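Long-range contacts in trehalose-6-phosphate phosphatase (Cryptococcus neoformans, PDB 5DX9), which belongs to the trehalose-phosphatase family of the HAD superfamily, with an alpha/beta core that carries a magnesium ion and a smaller cap: residues Met110-Glu115 and Arg170-Leu175; Val238-Pro243 and Val261-Arg266. One frame throughout, in Å; residues are numbered along the deposited sequence.

How the contacts relate
Contacts 1 and 2 lie at separate places on the fold, with centres 32 Å apart and nearest atoms about 17 Å apart, and they share no helix or strand. Contact 1 belongs to the cap: it ties helix 112-125 to strand 172-177 mainly through side chains, a salt bridge and a methyl on an indole face. Contact 2 lies on the core domain, where strands 238-240 and 261-263 are joined chiefly by backbone hydrogen bonds. Both are partly buried. In contact 1 the charged pair is partly exposed beside a buried Trp-112 and Ile-172; in contact 2 exposed Val-239 and Glu-262 back a largely apolar face.

Contact 1 (Met110-Glu115 and Arg170-Leu175); sequences MSWMSE and RPIEVL
Arg-170 NH2 donates to Glu-115 OE2 at 2.8 Å, the shorter half of a two-pronged salt bridge that fastens helix 112-125 to the chain entering strand 172-177. These elements belong to the cap, in which two helices, 112-125 and 148-166, accompany a four-stranded antiparallel sheet, consistent with the cap of HAD-family phosphatases. The second prong runs from Arg-170 NE to Glu-115 OE1 at 2.9 Å and is more bent, 144° at the hydrogen against 158° for the first. Arg-170 holds the carboxylate side-on, NE and NH2 each taking one oxygen on its syn lone pair, and the two planes lie only 21° apart. Paired bonds of this kind fix the rotation of the carboxylate. The Glu-115 chain is extended beyond CG, whereas Arg-170 bends at chi2, and the two side chains meet at about a right angle.

Beside this polar clasp, Ile-172 and Trp-112 form a buried apolar contact. Ile-172 CG2 lies over one face of the indole in a CH-pi contact, 3.3 Å from the centroid of the five-membered ring. On the other face of the indole, toward its rim, lie Met-113 CG and Met-110 O, both residues being selenomethionines. Val-183 of the neighbouring strand touches both Trp-112 and Ile-172, while Leu-166 of helix 148-166 touches Ile-172 and Glu-115. Pro-171, the centre of an inverse gamma turn, skirts the same ring, its CG 4.4 Å from Trp-112 CD1.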
# COMPACT_ATOMS: atom_id res chain seq x y z
N MSE A 110 11.65 -16.72 7.91
CA MSE A 110 12.37 -15.66 7.22
C MSE A 110 13.79 -16.08 6.81
O MSE A 110 14.62 -15.23 6.48
CB MSE A 110 12.44 -14.41 8.10
CG MSE A 110 11.07 -13.88 8.52
SE MSE A 110 10.05 -13.10 7.04
CE MSE A 110 11.17 -11.54 6.71
N SER A 111 14.05 -17.38 6.82
CA SER A 111 15.39 -17.89 6.52
C SER A 111 15.79 -17.67 5.06
O SER A 111 16.94 -17.91 4.68
CB SER A 111 15.48 -19.37 6.87
OG SER A 111 14.48 -20.12 6.20
N TRP A 112 14.85 -17.21 4.25
CA TRP A 112 15.08 -17.01 2.82
C TRP A 112 15.89 -15.75 2.51
O TRP A 112 16.38 -15.59 1.39
CB TRP A 112 13.74 -16.96 2.08
CG TRP A 112 12.80 -15.89 2.58
CD1 TRP A 112 11.76 -16.05 3.45
CD2 TRP A 112 12.82 -14.49 2.24
NE1 TRP A 112 11.13 -14.84 3.67
CE2 TRP A 112 11.76 -13.87 2.94
CE3 TRP A 112 13.63 -13.71 1.41
CZ2 TRP A 112 11.50 -12.51 2.84
CZ3 TRP A 112 13.36 -12.35 1.31
CH2 TRP A 112 12.30 -11.76 2.02
N MSE A 113 16.02 -14.86 3.48
CA MSE A 113 16.62 -13.56 3.23
C MSE A 113 18.08 -13.64 2.78
O MSE A 113 18.48 -12.95 1.84
CB MSE A 113 16.51 -12.67 4.47
CG MSE A 113 15.08 -12.40 4.88
SE MSE A 113 14.82 -10.62 5.63
CE MSE A 113 15.18 -9.57 4.04
N SER A 114 18.87 -14.48 3.45
CA SER A 114 20.27 -14.66 3.09
C SER A 114 20.40 -15.14 1.66
O SER A 114 21.22 -14.63 0.89
CB SER A 114 20.95 -15.65 4.03
OG SER A 114 20.88 -15.21 5.38
N GLU A 115 19.58 -16.12 1.30
CA GLU A 115 19.61 -16.71 -0.03
C GLU A 115 19.31 -15.66 -1.10
O GLU A 115 19.97 -15.61 -2.13
CB GLU A 115 18.60 -17.86 -0.12
CG GLU A 115 18.82 -18.96 0.91
CD GLU A 115 17.70 -19.99 0.93
OE1 GLU A 115 16.52 -19.60 0.77
OE2 GLU A 115 17.99 -21.18 1.11
N ARG A 170 10.28 -21.79 -0.94
CA ARG A 170 10.35 -20.81 0.14
C ARG A 170 9.06 -20.01 0.23
O ARG A 170 8.42 -19.74 -0.79
CB ARG A 170 11.54 -19.88 -0.07
CG ARG A 170 12.90 -20.58 -0.12
CD ARG A 170 13.24 -21.24 1.21
NE ARG A 170 14.62 -21.73 1.25
CZ ARG A 170 14.98 -22.98 0.99
NH1 ARG A 170 14.07 -23.89 0.67
NH2 ARG A 170 16.26 -23.33 1.04
N PRO A 171 8.66 -19.65 1.46
CA PRO A 171 7.45 -18.85 1.69
C PRO A 171 7.65 -17.39 1.29
O PRO A 171 7.54 -16.50 2.12
CB PRO A 171 7.24 -18.97 3.20
CG PRO A 171 8.61 -19.16 3.74
CD PRO A 171 9.34 -19.99 2.72
N ILE A 172 7.93 -17.17 0.01
CA ILE A 172 8.20 -15.84 -0.50
C ILE A 172 7.32 -15.50 -1.69
O ILE A 172 6.77 -16.39 -2.34
CB ILE A 172 9.67 -15.68 -0.94
CG1 ILE A 172 9.94 -16.53 -2.18
CG2 ILE A 172 10.62 -16.04 0.20
CD1 ILE A 172 11.38 -16.49 -2.67
N GLU A 173 7.20 -14.21 -1.98
CA GLU A 173 6.63 -13.77 -3.24
C GLU A 173 7.66 -12.90 -3.95
O GLU A 173 8.29 -12.04 -3.33
CB GLU A 173 5.32 -13.00 -3.04
CG GLU A 173 4.58 -12.70 -4.35
CD GLU A 173 4.25 -13.96 -5.15
OE1 GLU A 173 3.67 -14.90 -4.57
OE2 GLU A 173 4.59 -14.01 -6.35
N VAL A 174 7.82 -13.13 -5.24
CA VAL A 174 8.78 -12.37 -6.03
C VAL A 174 8.06 -11.30 -6.82
O VAL A 174 7.23 -11.59 -7.68
CB VAL A 174 9.57 -13.28 -6.98
CG1 VAL A 174 10.47 -12.44 -7.88
CG2 VAL A 174 10.37 -14.29 -6.19
N LEU A 175 8.40 -10.05 -6.52
CA LEU A 175 7.72 -8.90 -7.10
C LEU A 175 8.51 -8.27 -8.23
O LEU A 175 9.70 -7.97 -8.07
CB LEU A 175 7.45 -7.86 -6.01
CG LEU A 175 6.71 -8.34 -4.76
CD1 LEU A 175 6.64 -7.22 -3.73
CD2 LEU A 175 5.31 -8.85 -5.10

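Contact 2 (Val238-Pro243 and Val261-Arg266); sequences VVMKPP and VELTIR
Met-240 (a selenomethionine) and Val-261 face each other as an antiparallel hydrogen-bonded pair, with both bonds of the pair made: Met-240 N to Val-261 O at 2.7 Å and Val-261 N to Met-240 O at 3.0 Å. A third bond, from Leu-263 N to Val-238 O at 2.8 Å, is nearly straight, 166° at the hydrogen. Between these lies the non-hydrogen-bonded pair Val-239 and Glu-262, where CA-H...O contacts bring Val-239 CA to Val-261 O and Glu-262 CA to Val-238 O. Together the strands make a two-stranded antiparallel sheet, closing a connection that includes helices 244-247 and 252-255.

Side chains divide between its two faces. Val-239 CG2 and Glu-262 CG pass at 4.0 Å on the exposed face. On the other, Met-240 SE sits 4.1 Å from Leu-263 CD1; with CG anti to the backbone N (chi1 -176°) and the chain extended, Met-240 reaches away to Arg-195 and Tyr-199 of helix 190-200. Val-261 rests on Pro-202, just past that helix.

At the far end of the pairing, Val-238 CG1 lies over one face of the Arg-266 guanidinium, 3.4 Å from CZ; its still closer approach to Arg-266 NH1 makes the exact placing of this methyl doubtful. Within its own segment, Arg-266 NH1 gives bonds to Leu-263 O at 3.1 Å and to Ile-265 O at 2.8 Å, both with the donor above the carbonyl plane. A weak bond from Arg-266 NH2 to Asn-236 O ties it back to the chain before Val-238. With backbone carbonyls as these partners, the negative ends of their dipoles probably help to stabilise the arginine's positive charge.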
# COMPACT_ATOMS: atom_id res chain seq x y z
N VAL A 238 -23.23 -6.32 5.75
CA VAL A 238 -21.93 -6.79 5.30
C VAL A 238 -21.07 -7.14 6.50
O VAL A 238 -20.58 -6.26 7.21
CB VAL A 238 -21.21 -5.75 4.42
CG1 VAL A 238 -21.25 -4.38 5.09
CG2 VAL A 238 -19.78 -6.18 4.14
N VAL A 239 -20.91 -8.44 6.74
CA VAL A 239 -20.18 -8.92 7.90
C VAL A 239 -18.75 -9.29 7.53
O VAL A 239 -18.50 -9.83 6.46
CB VAL A 239 -20.88 -10.14 8.54
CG1 VAL A 239 -20.03 -10.72 9.66
CG2 VAL A 239 -22.26 -9.76 9.03
N MSE A 240 -17.81 -9.00 8.43
CA MSE A 240 -16.41 -9.31 8.19
C MSE A 240 -15.77 -10.06 9.35
O MSE A 240 -15.79 -9.60 10.49
CB MSE A 240 -15.63 -8.02 7.92
CG MSE A 240 -14.19 -8.26 7.56
SE MSE A 240 -13.16 -6.62 7.46
CE MSE A 240 -11.43 -7.43 7.01
N LYS A 241 -15.21 -11.23 9.05
CA LYS A 241 -14.45 -11.99 10.04
C LYS A 241 -13.13 -11.29 10.33
O LYS A 241 -12.64 -10.51 9.51
CB LYS A 241 -14.18 -13.42 9.56
CG LYS A 241 -15.41 -14.23 9.19
CD LYS A 241 -15.05 -15.70 9.01
CE LYS A 241 -16.17 -16.50 8.36
NZ LYS A 241 -16.10 -16.45 6.87
N PRO A 242 -12.54 -11.56 11.50
CA PRO A 242 -11.20 -11.05 11.82
C PRO A 242 -10.16 -11.56 10.82
O PRO A 242 -9.98 -12.77 10.70
CB PRO A 242 -10.94 -11.59 13.23
CG PRO A 242 -12.30 -11.83 13.80
CD PRO A 242 -13.15 -12.26 12.64
N PRO A 243 -9.49 -10.65 10.10
CA PRO A 243 -8.54 -10.99 9.05
C PRO A 243 -7.18 -11.42 9.59
O PRO A 243 -6.87 -11.19 10.76
CB PRO A 243 -8.42 -9.70 8.25
CG PRO A 243 -8.63 -8.64 9.27
CD PRO A 243 -9.64 -9.19 10.25
N VAL A 261 -17.52 -8.45 12.63
CA VAL A 261 -18.01 -7.08 12.67
C VAL A 261 -18.91 -6.77 11.47
O VAL A 261 -18.73 -7.32 10.39
CB VAL A 261 -16.85 -6.07 12.70
CG1 VAL A 261 -16.27 -5.88 11.31
CG2 VAL A 261 -17.32 -4.75 13.26
N GLU A 262 -19.87 -5.88 11.68
CA GLU A 262 -20.69 -5.37 10.59
C GLU A 262 -20.08 -4.09 10.05
O GLU A 262 -19.93 -3.10 10.78
CB GLU A 262 -22.13 -5.11 11.05
CG GLU A 262 -23.08 -6.26 10.78
CD GLU A 262 -24.53 -5.87 11.02
OE1 GLU A 262 -25.31 -6.74 11.45
OE2 GLU A 262 -24.88 -4.69 10.77
N LEU A 263 -19.73 -4.10 8.77
CA LEU A 263 -19.13 -2.92 8.14
C LEU A 263 -20.19 -1.92 7.72
O LEU A 263 -21.26 -2.29 7.24
CB LEU A 263 -18.28 -3.33 6.93
CG LEU A 263 -17.10 -4.26 7.21
CD1 LEU A 263 -16.29 -4.50 5.95
CD2 LEU A 263 -16.23 -3.69 8.32
N THR A 264 -19.88 -0.64 7.89
CA THR A 264 -20.77 0.43 7.47
C THR A 264 -20.60 0.74 5.99
O THR A 264 -21.54 1.14 5.31
CB THR A 264 -20.53 1.72 8.29
OG1 THR A 264 -20.77 1.45 9.68
CG2 THR A 264 -21.44 2.84 7.81
N ILE A 265 -19.38 0.52 5.50
CA ILE A 265 -19.03 0.88 4.13
C ILE A 265 -19.86 0.13 3.09
O ILE A 265 -20.13 -1.06 3.24
CB ILE A 265 -17.53 0.60 3.85
CG1 ILE A 265 -17.13 1.20 2.50
CG2 ILE A 265 -17.24 -0.89 3.90
CD1 ILE A 265 -17.26 2.70 2.45
N ARG A 266 -20.28 0.85 2.06
CA ARG A 266 -20.92 0.25 0.89
C ARG A 266 -20.13 0.64 -0.36
O ARG A 266 -19.45 1.67 -0.37
CB ARG A 266 -22.39 0.69 0.77
CG ARG A 266 -23.31 0.05 1.79
CD ARG A 266 -23.25 -1.46 1.72
NE ARG A 266 -24.08 -2.11 2.73
CZ ARG A 266 -23.72 -2.27 4.00
NH1 ARG A 266 -22.55 -1.81 4.43
NH2 ARG A 266 -24.54 -2.88 4.85